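Local coordinates for aminopeptidase YwaD (Bacillus subtilis, PDB 6HC6), which removes N-terminal residues such as arginine, lysine and leucine from peptides, using two zinc ions per subunit, at residues 51-54 / 55-59; 155-158 / 159-162; 270-273 / 274-277; 301-304 / 305-309; 409-412 / 413-416. One frame throughout, in Å; residues are numbered along the deposited sequence.

Contact 1: residues 51-54 / 55-59; sequences TISQ and LSEAI
Ser53 and Glu57 meet at the last turns of helix 45-59, where the alpha-helix widens into a pi-type turn. Glu57 can be followed outward. Its CB lies 3.1 Å from Ser53 O. Its CG lies about as far from Ser53 O as from Ser53 OG. The chain then runs extended, and CD comes to 3.7 Å from Ser53 OG. At the tip, OE2 accepts a hydrogen bond of 2.6 Å from Ser53 OG, on the lone pair facing away from the other carboxylate oxygen. A chi1 of 178° turns Ser53 OG away from the backbone N and toward the carboxylate.

The widening is seen at Ser53 O, which accepts from both Glu57 N and Ala58 N. Gln54 O takes a weak bond from Ile59 N, again five residues on. On another side of the helix Thr51 and Leu55 lie side by side, pointing the same way, CG2 against CD1 at 4.0 Å. Leu55 also packs on helix 67-82, while Ile52 and Ser56 face helix 260-277. Ile52 O is gripped twice by Ser56. Ser56 N and Ser56 OG come from opposite faces of the carbonyl plane, and OG, 2.8 Å from Ile52 O, stands 43° out of it.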
loop_
_atom_site.group_PDB
_atom_site.type_symbol
_atom_site.label_atom_id
_atom_site.label_comp_id
_atom_site.label_asym_id
_atom_site.label_seq_id
_atom_site.Cartn_x
_atom_site.Cartn_y
_atom_site.Cartn_z
ATOM N N THR A 51 -11.226 -14.812 -4.659
ATOM C CA THR A 51 -11.147 -13.765 -3.643
ATOM C C THR A 51 -10.797 -12.420 -4.262
ATOM O O THR A 51 -11.340 -11.385 -3.860
ATOM C CB THR A 51 -10.125 -14.148 -2.583
ATOM O OG1 THR A 51 -10.542 -15.377 -1.972
ATOM C CG2 THR A 51 -10.018 -13.056 -1.521
ATOM N N ILE A 52 -9.897 -12.416 -5.247
ATOM C CA ILE A 52 -9.558 -11.161 -5.923
ATOM C C ILE A 52 -10.776 -10.575 -6.628
ATOM O O ILE A 52 -10.968 -9.349 -6.650
ATOM C CB ILE A 52 -8.403 -11.376 -6.918
ATOM C CG1 ILE A 52 -7.127 -11.773 -6.190
ATOM C CG2 ILE A 52 -8.178 -10.101 -7.758
ATOM C CD1 ILE A 52 -6.004 -12.116 -7.180
ATOM N N SER A 53 -11.585 -11.431 -7.265
ATOM C CA SER A 53 -12.816 -10.964 -7.904
ATOM C C SER A 53 -13.761 -10.340 -6.887
ATOM O O SER A 53 -14.366 -9.292 -7.141
ATOM C CB SER A 53 -13.514 -12.120 -8.620
ATOM O OG SER A 53 -14.724 -11.689 -9.212
ATOM N N GLN A 54 -13.937 -10.999 -5.743
ATOM C CA GLN A 54 -14.788 -10.437 -4.703
ATOM C C GLN A 54 -14.295 -9.062 -4.274
ATOM O O GLN A 54 -15.093 -8.133 -4.096
ATOM C CB GLN A 54 -14.832 -11.379 -3.506
ATOM C CG GLN A 54 -15.528 -12.695 -3.768
ATOM C CD GLN A 54 -15.652 -13.530 -2.501
ATOM O OE1 GLN A 54 -14.652 -13.896 -1.885
ATOM N NE2 GLN A 54 -16.883 -13.824 -2.102
ATOM N N LEU A 55 -12.983 -8.912 -4.102
ATOM C CA LEU A 55 -12.452 -7.655 -3.588
ATOM C C LEU A 55 -12.413 -6.572 -4.655
ATOM O O LEU A 55 -12.770 -5.424 -4.382
ATOM C CB LEU A 55 -11.053 -7.863 -3.012
ATOM C CG LEU A 55 -10.927 -8.707 -1.746
ATOM C CD1 LEU A 55 -9.490 -9.122 -1.517
ATOM C CD2 LEU A 55 -11.484 -7.967 -0.520
ATOM N N SER A 56 -11.959 -6.902 -5.869
ATOM C CA SER A 56 -11.687 -5.875 -6.864
ATOM C C SER A 56 -12.817 -5.669 -7.857
ATOM O O SER A 56 -12.865 -4.610 -8.495
ATOM C CB SER A 56 -10.406 -6.205 -7.638
ATOM O OG SER A 56 -10.615 -7.319 -8.479
ATOM N N GLU A 57 -13.708 -6.650 -8.019
ATOM C CA GLU A 57 -14.858 -6.535 -8.909
ATOM C C GLU A 57 -16.168 -6.337 -8.161
ATOM O O GLU A 57 -16.911 -5.387 -8.441
ATOM C CB GLU A 57 -14.969 -7.780 -9.794
ATOM C CG GLU A 57 -13.765 -8.066 -10.664
ATOM C CD GLU A 57 -14.088 -9.092 -11.729
ATOM O OE1 GLU A 57 -14.152 -8.714 -12.918
ATOM O OE2 GLU A 57 -14.291 -10.275 -11.370
ATOM N N ALA A 58 -16.491 -7.235 -7.229
ATOM C CA ALA A 58 -17.749 -7.097 -6.504
ATOM C C ALA A 58 -17.728 -5.881 -5.589
ATOM O O ALA A 58 -18.761 -5.230 -5.397
ATOM C CB ALA A 58 -18.046 -8.366 -5.706
ATOM N N ILE A 59 -16.566 -5.545 -5.041
ATOM C CA ILE A 59 -16.447 -4.384 -4.173
ATOM C C ILE A 59 -15.818 -3.229 -4.942
ATOM O O ILE A 59 -16.413 -2.153 -5.048
ATOM C CB ILE A 59 -15.649 -4.746 -2.907
ATOM C CG1 ILE A 59 -16.463 -5.751 -2.083
ATOM C CG2 ILE A 59 -15.334 -3.501 -2.098
ATOM C CD1 ILE A 59 -15.759 -6.256 -0.845
#

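Contact 2: residues 155-158 / 159-162; sequences DLTY and YEKA
Thr157 and Glu160 form a capping box at the start of helix 158-167 in the PA domain. Thr157 is the N-cap. Its OG1 accepts from Glu160 N at 3.1 Å, with an N-H...O angle of 160°. In return Glu160 OE2 accepts from Thr157 N at 3.3 Å. This second bond reaches OE2 from above the carboxylate plane, 53° out of it. Thr157 OG1 sits between the backbone N and the carbonyl carbon (chi1 66°), and this turns it to the first turn of the helix. The Glu160 chain bends at chi2 to fold back over the cap.

The tight side is built round Lys161. Its CG packs against Leu156 CB and Thr157 O, and its CE lies 3.3 Å from Leu156 O. The chain bends at its end, and NZ is hydrogen-bonded to the backbone oxygens of Leu134, Ser152 and Gly154. The buried amine is therefore held by carbonyls at the end of strand 148-152, in the loop after it, and in the loop after strand 125-131. The backbone of buried Tyr158 is hydrogen-bonded to Ile454, and Asp155 O to Lys455 NZ. These bonds tie the turn to the C-terminal tail, whose Glu452 is a zinc ligand.

The other side is looser. Leu156 crosses Glu160 at about a right angle, with CB 3.7 Å from Glu160 OE2, and both residues are partly exposed. Here a water lies 2.6 Å from Thr157 OG1. It also gives a weak bond to Glu160 OE1, at 3.4 Å, and sits in the plane of the Tyr159 ring, at its edge.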
loop_
_atom_site.group_PDB
_atom_site.type_symbol
_atom_site.label_atom_id
_atom_site.label_comp_id
_atom_site.label_asym_id
_atom_site.label_seq_id
_atom_site.Cartn_x
_atom_site.Cartn_y
_atom_site.Cartn_z
ATOM N N ASP A 155 12.161 15.999 -9.682
ATOM C CA ASP A 155 13.342 16.311 -8.877
ATOM C C ASP A 155 13.058 16.194 -7.381
ATOM O O ASP A 155 13.584 15.293 -6.718
ATOM C CB ASP A 155 13.884 17.711 -9.201
ATOM C CG ASP A 155 14.513 17.793 -10.586
ATOM O OD1 ASP A 155 14.267 16.883 -11.403
ATOM O OD2 ASP A 155 15.256 18.766 -10.851
ATOM N N LEU A 156 12.233 17.096 -6.847
ATOM C CA LEU A 156 11.951 17.186 -5.422
ATOM C C LEU A 156 10.794 16.274 -5.028
ATOM O O LEU A 156 9.954 15.907 -5.850
ATOM C CB LEU A 156 11.606 18.623 -5.033
ATOM C CG LEU A 156 12.544 19.696 -5.563
ATOM C CD1 LEU A 156 12.155 21.075 -5.053
ATOM C CD2 LEU A 156 13.933 19.336 -5.146
ATOM N N THR A 157 10.748 15.926 -3.743
ATOM C CA THR A 157 9.561 15.259 -3.228
ATOM C C THR A 157 8.371 16.218 -3.221
ATOM O O THR A 157 8.522 17.443 -3.237
ATOM C CB THR A 157 9.797 14.723 -1.815
ATOM O OG1 THR A 157 9.984 15.816 -0.908
ATOM C CG2 THR A 157 11.022 13.824 -1.790
ATOM N N TYR A 158 7.171 15.639 -3.196
ATOM C CA TYR A 158 5.964 16.457 -3.140
ATOM C C TYR A 158 5.937 17.300 -1.878
ATOM O O TYR A 158 5.517 18.463 -1.909
ATOM C CB TYR A 158 4.728 15.573 -3.198
ATOM C CG TYR A 158 4.610 14.782 -4.463
ATOM C CD1 TYR A 158 4.796 15.383 -5.703
ATOM C CD2 TYR A 158 4.302 13.434 -4.428
ATOM C CE1 TYR A 158 4.669 14.661 -6.872
ATOM C CE2 TYR A 158 4.179 12.698 -5.596
ATOM C CZ TYR A 158 4.355 13.320 -6.814
ATOM O OH TYR A 158 4.233 12.587 -7.973
ATOM N N TYR A 159 6.381 16.731 -0.754
ATOM C CA TYR A 159 6.417 17.503 0.481
ATOM C C TYR A 159 7.332 18.715 0.341
ATOM O O TYR A 159 6.963 19.833 0.727
ATOM C CB TYR A 159 6.870 16.632 1.657
ATOM C CG TYR A 159 7.041 17.463 2.897
ATOM C CD1 TYR A 159 5.955 18.132 3.448
ATOM C CD2 TYR A 159 8.289 17.629 3.492
ATOM C CE1 TYR A 159 6.097 18.926 4.568
ATOM C CE2 TYR A 159 8.443 18.417 4.623
ATOM C CZ TYR A 159 7.339 19.062 5.156
ATOM O OH TYR A 159 7.464 19.852 6.276
ATOM N N GLU A 160 8.531 18.513 -0.219
ATOM C CA GLU A 160 9.477 19.618 -0.382
ATOM C C GLU A 160 8.871 20.730 -1.229
ATOM O O GLU A 160 9.026 21.917 -0.917
ATOM C CB GLU A 160 10.776 19.121 -1.012
ATOM C CG GLU A 160 11.837 18.679 0.004
ATOM C CD GLU A 160 12.740 17.560 -0.510
ATOM O OE1 GLU A 160 13.322 16.831 0.326
ATOM O OE2 GLU A 160 12.872 17.410 -1.743
ATOM N N LYS A 161 8.177 20.360 -2.306
ATOM C CA LYS A 161 7.513 21.359 -3.135
ATOM C C LYS A 161 6.461 22.111 -2.333
ATOM O O LYS A 161 6.422 23.347 -2.344
ATOM C CB LYS A 161 6.877 20.693 -4.359
ATOM C CG LYS A 161 7.866 19.976 -5.277
ATOM C CD LYS A 161 7.119 19.115 -6.284
ATOM C CE LYS A 161 8.087 18.335 -7.173
ATOM N NZ LYS A 161 8.765 19.192 -8.185
ATOM N N ALA A 162 5.595 21.375 -1.623
ATOM C CA ALA A 162 4.520 22.020 -0.876
ATOM C C ALA A 162 5.068 22.876 0.253
ATOM O O ALA A 162 4.544 23.962 0.524
ATOM C CB ALA A 162 3.553 20.977 -0.321
HETATM O O HOH W 1 10.613 15.222 1.500
#

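Contact 3: residues 270-273 / 274-277; sequences MLEM and ARVL. With ACT (acetate ion), chain G.
Glu272 and Arg275 both send CG anti to the backbone N, with chi1 at 173° and -172°. Their chains leave helix 260-277 side by side, pointing the same way. The Glu272 chain then bends at chi2 and the Arg275 chain at chi3. These bends bring the carboxylate to the edge of the guanidinium. The result is a side-on, two-nitrogen salt bridge between residues three apart. Arg275 NE donates to Glu272 OE1 at 3.0 Å, and Arg275 NH2 donates to Glu272 OE2 at 2.7 Å. Both oxygens lie in the guanidinium plane and are met on their syn sides, but from out of the carboxylate plane, since the two flat groups are twisted 34° apart.

On another face of the helix Met273 and Leu277 also run side by side. Met273 CG touches Leu277 CD1 at 3.5 Å, and the sulphur SD lies 3.8 Å from the same methyl. Both side chains pack on Val426 of helix 412-430. Met270, Ala274 and Leu277 touch Phe288 of strand 285-291. The helix is the crossover of the beta-alpha-beta unit made with strands 244-250 and 285-291, within the M28 peptidase fold.

Glu272 has further partners: OE1 takes a bond from His47 ND1 and OE2 one from Lys44 N. Arg275 NH1 binds an acetate oxygen at 2.6 Å, probably from the crystallisation liquor. A buried carboxylate with donors on both oxygens is likely to stay ionised. Arg275 would balance its charge at least in part, and the bonds from His47 ND1 and Lys44 N would stabilise it further.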
loop_
_atom_site.group_PDB
_atom_site.type_symbol
_atom_site.label_atom_id
_atom_site.label_comp_id
_atom_site.label_asym_id
_atom_site.label_seq_id
_atom_site.Cartn_x
_atom_site.Cartn_y
_atom_site.Cartn_z
ATOM N N MET A 270 -2.696 -14.867 0.913
ATOM C CA MET A 270 -2.668 -15.051 2.358
ATOM C C MET A 270 -3.846 -15.908 2.823
ATOM O O MET A 270 -3.676 -16.825 3.637
ATOM C CB MET A 270 -2.674 -13.681 3.037
ATOM C CG MET A 270 -2.699 -13.744 4.571
ATOM S SD MET A 270 -4.385 -13.763 5.209
ATOM C CE MET A 270 -4.900 -12.060 4.915
ATOM N N LEU A 271 -5.048 -15.638 2.311
ATOM C CA LEU A 271 -6.217 -16.388 2.773
ATOM C C LEU A 271 -6.170 -17.833 2.302
ATOM O O LEU A 271 -6.537 -18.749 3.047
ATOM C CB LEU A 271 -7.501 -15.705 2.294
ATOM C CG LEU A 271 -7.805 -14.422 3.043
ATOM C CD1 LEU A 271 -8.932 -13.654 2.351
ATOM C CD2 LEU A 271 -8.190 -14.747 4.501
ATOM N N GLU A 272 -5.720 -18.064 1.067
ATOM C CA GLU A 272 -5.620 -19.441 0.599
ATOM C C GLU A 272 -4.518 -20.191 1.331
ATOM O O GLU A 272 -4.654 -21.392 1.601
ATOM C CB GLU A 272 -5.389 -19.471 -0.913
ATOM C CG GLU A 272 -5.109 -20.854 -1.472
ATOM C CD GLU A 272 -6.300 -21.808 -1.389
ATOM O OE1 GLU A 272 -7.384 -21.422 -0.893
ATOM O OE2 GLU A 272 -6.140 -22.960 -1.816
ATOM N N MET A 273 -3.428 -19.508 1.689
ATOM C CA MET A 273 -2.422 -20.185 2.501
ATOM C C MET A 273 -2.997 -20.572 3.856
ATOM O O MET A 273 -2.723 -21.666 4.366
ATOM C CB MET A 273 -1.184 -19.307 2.678
ATOM C CG MET A 273 -0.039 -20.041 3.376
ATOM S SD MET A 273 1.212 -18.892 3.986
ATOM C CE MET A 273 1.325 -17.760 2.563
ATOM N N ALA A 274 -3.807 -19.689 4.449
ATOM C CA ALA A 274 -4.466 -20.031 5.708
ATOM C C ALA A 274 -5.355 -21.260 5.552
ATOM O O ALA A 274 -5.422 -22.107 6.452
ATOM C CB ALA A 274 -5.278 -18.841 6.206
ATOM N N ARG A 275 -6.054 -21.374 4.421
ATOM C CA ARG A 275 -6.842 -22.577 4.172
ATOM C C ARG A 275 -5.957 -23.811 4.096
ATOM O O ARG A 275 -6.292 -24.864 4.656
ATOM C CB ARG A 275 -7.657 -22.436 2.883
ATOM C CG ARG A 275 -8.643 -23.597 2.700
ATOM C CD ARG A 275 -9.212 -23.680 1.294
ATOM N NE ARG A 275 -8.194 -24.016 0.292
ATOM C CZ ARG A 275 -7.793 -25.250 0.001
ATOM N NH1 ARG A 275 -8.313 -26.303 0.635
ATOM N NH2 ARG A 275 -6.860 -25.434 -0.928
ATOM N N VAL A 276 -4.821 -23.708 3.404
ATOM C CA VAL A 276 -3.932 -24.860 3.284
ATOM C C VAL A 276 -3.351 -25.241 4.641
ATOM O O VAL A 276 -3.276 -26.423 4.991
ATOM C CB VAL A 276 -2.811 -24.576 2.269
ATOM C CG1 VAL A 276 -1.813 -25.740 2.279
ATOM C CG2 VAL A 276 -3.403 -24.405 0.889
ATOM N N LEU A 277 -2.891 -24.246 5.400
ATOM C CA LEU A 277 -2.207 -24.493 6.663
ATOM C C LEU A 277 -3.161 -24.835 7.795
ATOM O O LEU A 277 -2.699 -25.255 8.864
ATOM C CB LEU A 277 -1.372 -23.271 7.038
ATOM C CG LEU A 277 -0.282 -22.976 6.013
ATOM C CD1 LEU A 277 0.472 -21.731 6.404
ATOM C CD2 LEU A 277 0.647 -24.171 5.938
HETATM C C ACT G . -11.228 -27.322 2.059
HETATM O O ACT G . -10.032 -27.167 2.420
HETATM O OXT ACT G . -11.715 -28.208 1.298
HETATM C CH3 ACT G . -12.248 -26.291 2.620
#

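Contact 4: residues 301-304 / 305-309; sequences SSHY and VDHLS
His303 and His307 meet where helix 299-306 ends: Val305 N and Asp306 N still bond four residues back, to Ser301 O and Ser302 O, but His307 N binds Tyr304 O at 3.1 Å and His303 O only weakly. His307 then leaves helical geometry. Its ring turns back to lie over that of His303, four residues earlier. The ring centroids are 4.2 Å apart and the planes are inclined at 31°, which makes the overlap oblique. His307 CD2 stands 3.5 Å above the centre of the His303 ring, and His303 NE2 lies toward the rim of the His307 ring. In its own plane, His307 also has His303 O at its edge, 3.1 Å from CD2. On another side of the helix Tyr304 meets Leu308. Tyr304 CG is anti to the backbone N (chi1 -178°), which carries the ring away from the axis to meet it. Leu308 CD2 approaches Tyr304 CE2 at 3.8 Å and lies close to CZ as well.

At the solvent side Asp306 folds its carboxylate near Ser302 O. A water joins them, donating to Asp306 OD1 at 2.7 Å and to Ser302 O.

The short helix belongs to the M28 peptidase domain and lies against its mixed sheet. Tyr304 packs on Ile289 and Ile231, of strands 285-291 and 226-234, and its OH is hydrogen-bonded to Arg287 NH1. His303 reaches Gln90 and Phe92 of edge strand 86-93. Val305 faces Pro375 and Phe376 of helix 373-378.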
loop_
_atom_site.group_PDB
_atom_site.type_symbol
_atom_site.label_atom_id
_atom_site.label_comp_id
_atom_site.label_asym_id
_atom_site.label_seq_id
_atom_site.Cartn_x
_atom_site.Cartn_y
_atom_site.Cartn_z
ATOM N N SER A 301 -0.428 -1.751 9.695
ATOM C CA SER A 301 0.656 -2.549 10.267
ATOM C C SER A 301 1.410 -1.775 11.345
ATOM O O SER A 301 1.839 -2.367 12.348
ATOM C CB SER A 301 1.601 -3.027 9.158
ATOM O OG SER A 301 2.068 -1.933 8.402
ATOM N N SER A 302 1.566 -0.459 11.180
ATOM C CA SER A 302 2.187 0.334 12.241
ATOM C C SER A 302 1.360 0.275 13.519
ATOM O O SER A 302 1.901 0.080 14.612
ATOM C CB SER A 302 2.364 1.788 11.797
ATOM O OG SER A 302 3.334 1.883 10.770
ATOM N N HIS A 303 0.040 0.446 13.401
ATOM C CA HIS A 303 -0.823 0.320 14.571
ATOM C C HIS A 303 -0.683 -1.059 15.197
ATOM O O HIS A 303 -0.541 -1.191 16.418
ATOM C CB HIS A 303 -2.280 0.568 14.189
ATOM C CG HIS A 303 -3.223 0.508 15.351
ATOM N ND1 HIS A 303 -3.479 1.597 16.155
ATOM C CD2 HIS A 303 -3.962 -0.511 15.850
ATOM C CE1 HIS A 303 -4.340 1.254 17.098
ATOM N NE2 HIS A 303 -4.648 -0.021 16.936
ATOM N N TYR A 304 -0.724 -2.101 14.363
ATOM C CA TYR A 304 -0.677 -3.469 14.869
ATOM C C TYR A 304 0.611 -3.729 15.635
ATOM O O TYR A 304 0.585 -4.220 16.773
ATOM C CB TYR A 304 -0.813 -4.470 13.715
ATOM C CG TYR A 304 -0.817 -5.890 14.223
ATOM C CD1 TYR A 304 -1.975 -6.450 14.734
ATOM C CD2 TYR A 304 0.353 -6.648 14.262
ATOM C CE1 TYR A 304 -1.983 -7.733 15.247
ATOM C CE2 TYR A 304 0.353 -7.941 14.785
ATOM C CZ TYR A 304 -0.825 -8.472 15.265
ATOM O OH TYR A 304 -0.868 -9.757 15.764
ATOM N N VAL A 305 1.756 -3.431 15.021
ATOM C CA VAL A 305 3.025 -3.712 15.689
ATOM C C VAL A 305 3.173 -2.843 16.926
ATOM O O VAL A 305 3.697 -3.287 17.955
ATOM C CB VAL A 305 4.202 -3.520 14.714
ATOM C CG1 VAL A 305 5.536 -3.615 15.459
ATOM C CG2 VAL A 305 4.123 -4.554 13.579
ATOM N N ASP A 306 2.717 -1.588 16.849
ATOM C CA ASP A 306 2.829 -0.705 18.006
ATOM C C ASP A 306 2.093 -1.259 19.208
ATOM O O ASP A 306 2.481 -0.986 20.350
ATOM C CB ASP A 306 2.287 0.682 17.667
ATOM C CG ASP A 306 3.261 1.504 16.853
ATOM O OD1 ASP A 306 4.449 1.117 16.777
ATOM O OD2 ASP A 306 2.835 2.535 16.285
ATOM N N HIS A 307 1.033 -2.029 18.987
ATOM C CA HIS A 307 0.212 -2.517 20.083
ATOM C C HIS A 307 0.539 -3.950 20.489
ATOM O O HIS A 307 -0.155 -4.510 21.346
ATOM C CB HIS A 307 -1.269 -2.375 19.731
ATOM C CG HIS A 307 -1.766 -0.967 19.842
ATOM N ND1 HIS A 307 -2.475 -0.512 20.933
ATOM C CD2 HIS A 307 -1.631 0.095 19.009
ATOM C CE1 HIS A 307 -2.764 0.767 20.764
ATOM N NE2 HIS A 307 -2.265 1.159 19.605
ATOM N N LEU A 308 1.580 -4.553 19.911
ATOM C CA LEU A 308 2.091 -5.806 20.455
ATOM C C LEU A 308 2.720 -5.557 21.819
ATOM O O LEU A 308 3.395 -4.545 22.038
ATOM C CB LEU A 308 3.128 -6.423 19.509
ATOM C CG LEU A 308 2.582 -6.886 18.154
ATOM C CD1 LEU A 308 3.709 -7.347 17.222
ATOM C CD2 LEU A 308 1.559 -7.977 18.355
ATOM N N SER A 309 2.496 -6.485 22.746
ATOM C CA SER A 309 3.157 -6.372 24.035
ATOM C C SER A 309 4.640 -6.696 23.893
ATOM O O SER A 309 5.075 -7.305 22.913
ATOM C CB SER A 309 2.514 -7.315 25.051
ATOM O OG SER A 309 2.736 -8.672 24.706
HETATM O O HOH W 2 4.881 0.337 14.242
#

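Contact 5: residues 409-412 / 413-416; sequences HISK and ERLQ
Ser411 meets the first turn of the following helix with its hydroxyl. OG accepts from Arg414 N at 2.9 Å, with an N-H...O angle of 159°. Its chi1 of 158° puts OG roughly anti to the backbone N, beside the carbonyl carbon, and from there it reaches Arg414 N. Arg414 CG packs against the same oxygen at 3.4 Å and against Ser411 CB. Glu413 CB lies 3.6 Å from OG on its way outward. Ser411 O starts the main-chain bonding of the helix by accepting from Leu415 N.

Lys412 follows and makes its contact through its backbone. Lys412 O accepts from Gln416 N at 2.8 Å and also has Gln416 CB at 3.2 Å. The exposed lysine side chain touches Tyr49 of helix 45-59.

Ser411 is thus the N-cap of helix 412-430, the last long helix of the M28 peptidase domain. The chain enters it from the loop after strand 382-389. Arg414 bends at chi2 and carries its guanidinium off to the carbonyls of Thr327, Trp329 and Glu330, with a cation-pi contact to Trp388.

Leu415 forms the buried side. Its CD1 meets Ile410 CG2 at 3.7 Å, the two side chains crossing at about a right angle. Ile410, just before the N-cap, and Leu415, four residues after it, form a hydrophobic staple. Both residues also touch Ile52 of helix 45-59. Leu415 packs further on Ser265 and Val269 of helix 260-277.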
loop_
_atom_site.group_PDB
_atom_site.type_symbol
_atom_site.label_atom_id
_atom_site.label_comp_id
_atom_site.label_asym_id
_atom_site.label_seq_id
_atom_site.Cartn_x
_atom_site.Cartn_y
_atom_site.Cartn_z
ATOM N N HIS A 409 -5.812 -8.193 -15.459
ATOM C CA HIS A 409 -4.355 -8.238 -15.484
ATOM C C HIS A 409 -3.802 -9.086 -14.349
ATOM O O HIS A 409 -2.715 -8.824 -13.840
ATOM C CB HIS A 409 -3.782 -6.820 -15.442
ATOM C CG HIS A 409 -4.056 -6.038 -16.690
ATOM N ND1 HIS A 409 -4.639 -4.788 -16.679
ATOM C CD2 HIS A 409 -3.844 -6.343 -17.993
ATOM C CE1 HIS A 409 -4.775 -4.355 -17.920
ATOM N NE2 HIS A 409 -4.295 -5.276 -18.738
ATOM N N ILE A 410 -4.552 -10.102 -13.943
ATOM C CA ILE A 410 -4.133 -11.049 -12.916
ATOM C C ILE A 410 -3.893 -12.378 -13.610
ATOM O O ILE A 410 -4.691 -12.792 -14.453
ATOM C CB ILE A 410 -5.197 -11.182 -11.810
ATOM C CG1 ILE A 410 -5.207 -9.941 -10.923
ATOM C CG2 ILE A 410 -4.949 -12.438 -10.954
ATOM C CD1 ILE A 410 -3.968 -9.774 -10.074
ATOM N N SER A 411 -2.784 -13.037 -13.268
ATOM C CA SER A 411 -2.446 -14.348 -13.807
ATOM C C SER A 411 -2.626 -15.405 -12.720
ATOM O O SER A 411 -2.004 -15.314 -11.654
ATOM C CB SER A 411 -1.008 -14.371 -14.320
ATOM O OG SER A 411 -0.516 -15.694 -14.361
ATOM N N LYS A 412 -3.457 -16.415 -12.993
ATOM C CA LYS A 412 -3.560 -17.540 -12.066
ATOM C C LYS A 412 -2.240 -18.289 -11.953
ATOM O O LYS A 412 -1.925 -18.838 -10.889
ATOM C CB LYS A 412 -4.666 -18.502 -12.508
ATOM C CG LYS A 412 -6.043 -18.178 -11.945
ATOM C CD LYS A 412 -7.140 -18.847 -12.759
ATOM C CE LYS A 412 -7.300 -20.314 -12.400
ATOM N NZ LYS A 412 -8.365 -20.964 -13.218
ATOM N N GLU A 413 -1.470 -18.353 -13.042
ATOM C CA GLU A 413 -0.188 -19.047 -12.978
ATOM C C GLU A 413 0.772 -18.331 -12.042
ATOM O O GLU A 413 1.548 -18.976 -11.328
ATOM C CB GLU A 413 0.428 -19.167 -14.370
ATOM C CG GLU A 413 -0.290 -20.117 -15.300
ATOM C CD GLU A 413 0.029 -19.827 -16.756
ATOM O OE1 GLU A 413 -0.837 -19.252 -17.456
ATOM O OE2 GLU A 413 1.149 -20.163 -17.193
ATOM N N ARG A 414 0.740 -16.993 -12.045
ATOM C CA ARG A 414 1.581 -16.222 -11.135
ATOM C C ARG A 414 1.101 -16.344 -9.698
ATOM O O ARG A 414 1.916 -16.493 -8.788
ATOM C CB ARG A 414 1.613 -14.753 -11.564
ATOM C CG ARG A 414 2.361 -14.539 -12.887
ATOM C CD ARG A 414 3.806 -14.145 -12.629
ATOM N NE ARG A 414 4.619 -14.109 -13.849
ATOM C CZ ARG A 414 4.635 -13.101 -14.713
ATOM N NH1 ARG A 414 3.865 -12.042 -14.519
ATOM N NH2 ARG A 414 5.433 -13.152 -15.774
ATOM N N LEU A 415 -0.216 -16.278 -9.472
ATOM C CA LEU A 415 -0.752 -16.552 -8.142
ATOM C C LEU A 415 -0.331 -17.928 -7.655
ATOM O O LEU A 415 0.051 -18.098 -6.489
ATOM C CB LEU A 415 -2.276 -16.466 -8.155
ATOM C CG LEU A 415 -2.880 -15.070 -8.321
ATOM C CD1 LEU A 415 -4.380 -15.176 -8.554
ATOM C CD2 LEU A 415 -2.557 -14.205 -7.100
ATOM N N GLN A 416 -0.403 -18.924 -8.538
ATOM C CA GLN A 416 -0.082 -20.292 -8.155
ATOM C C GLN A 416 1.385 -20.431 -7.776
ATOM O O GLN A 416 1.717 -21.045 -6.755
ATOM C CB GLN A 416 -0.440 -21.243 -9.300
ATOM C CG GLN A 416 -0.223 -22.706 -8.970
ATOM C CD GLN A 416 -1.234 -23.185 -7.961
ATOM O OE1 GLN A 416 -2.437 -22.956 -8.118
ATOM N NE2 GLN A 416 -0.757 -23.840 -6.905
#

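How the contacts relate
Contacts 1, 3 and 5 lie on neighbouring helices. Contact 1 touches the other two: Thr51 CG2 lies 4.1 Å from Leu271 CD1 in contact 3, and Ile52 CD1 lies 3.7 Å from Leu415 CD1 in contact 5. Contacts 3 and 5 stay about 7 Å apart at their nearest atoms. Contact 2 stands apart in the PA domain, its centre about 35 Å from that of contact 1. None of the five supplies a zinc ligand. The side chains nearest a zinc ion are Leu55, Met270, Ser301, Ile410 and Tyr158, about 11 to 13 Å away. In contact 4, the Ser301 side chain is about 7 Å from that of the zinc ligand His250.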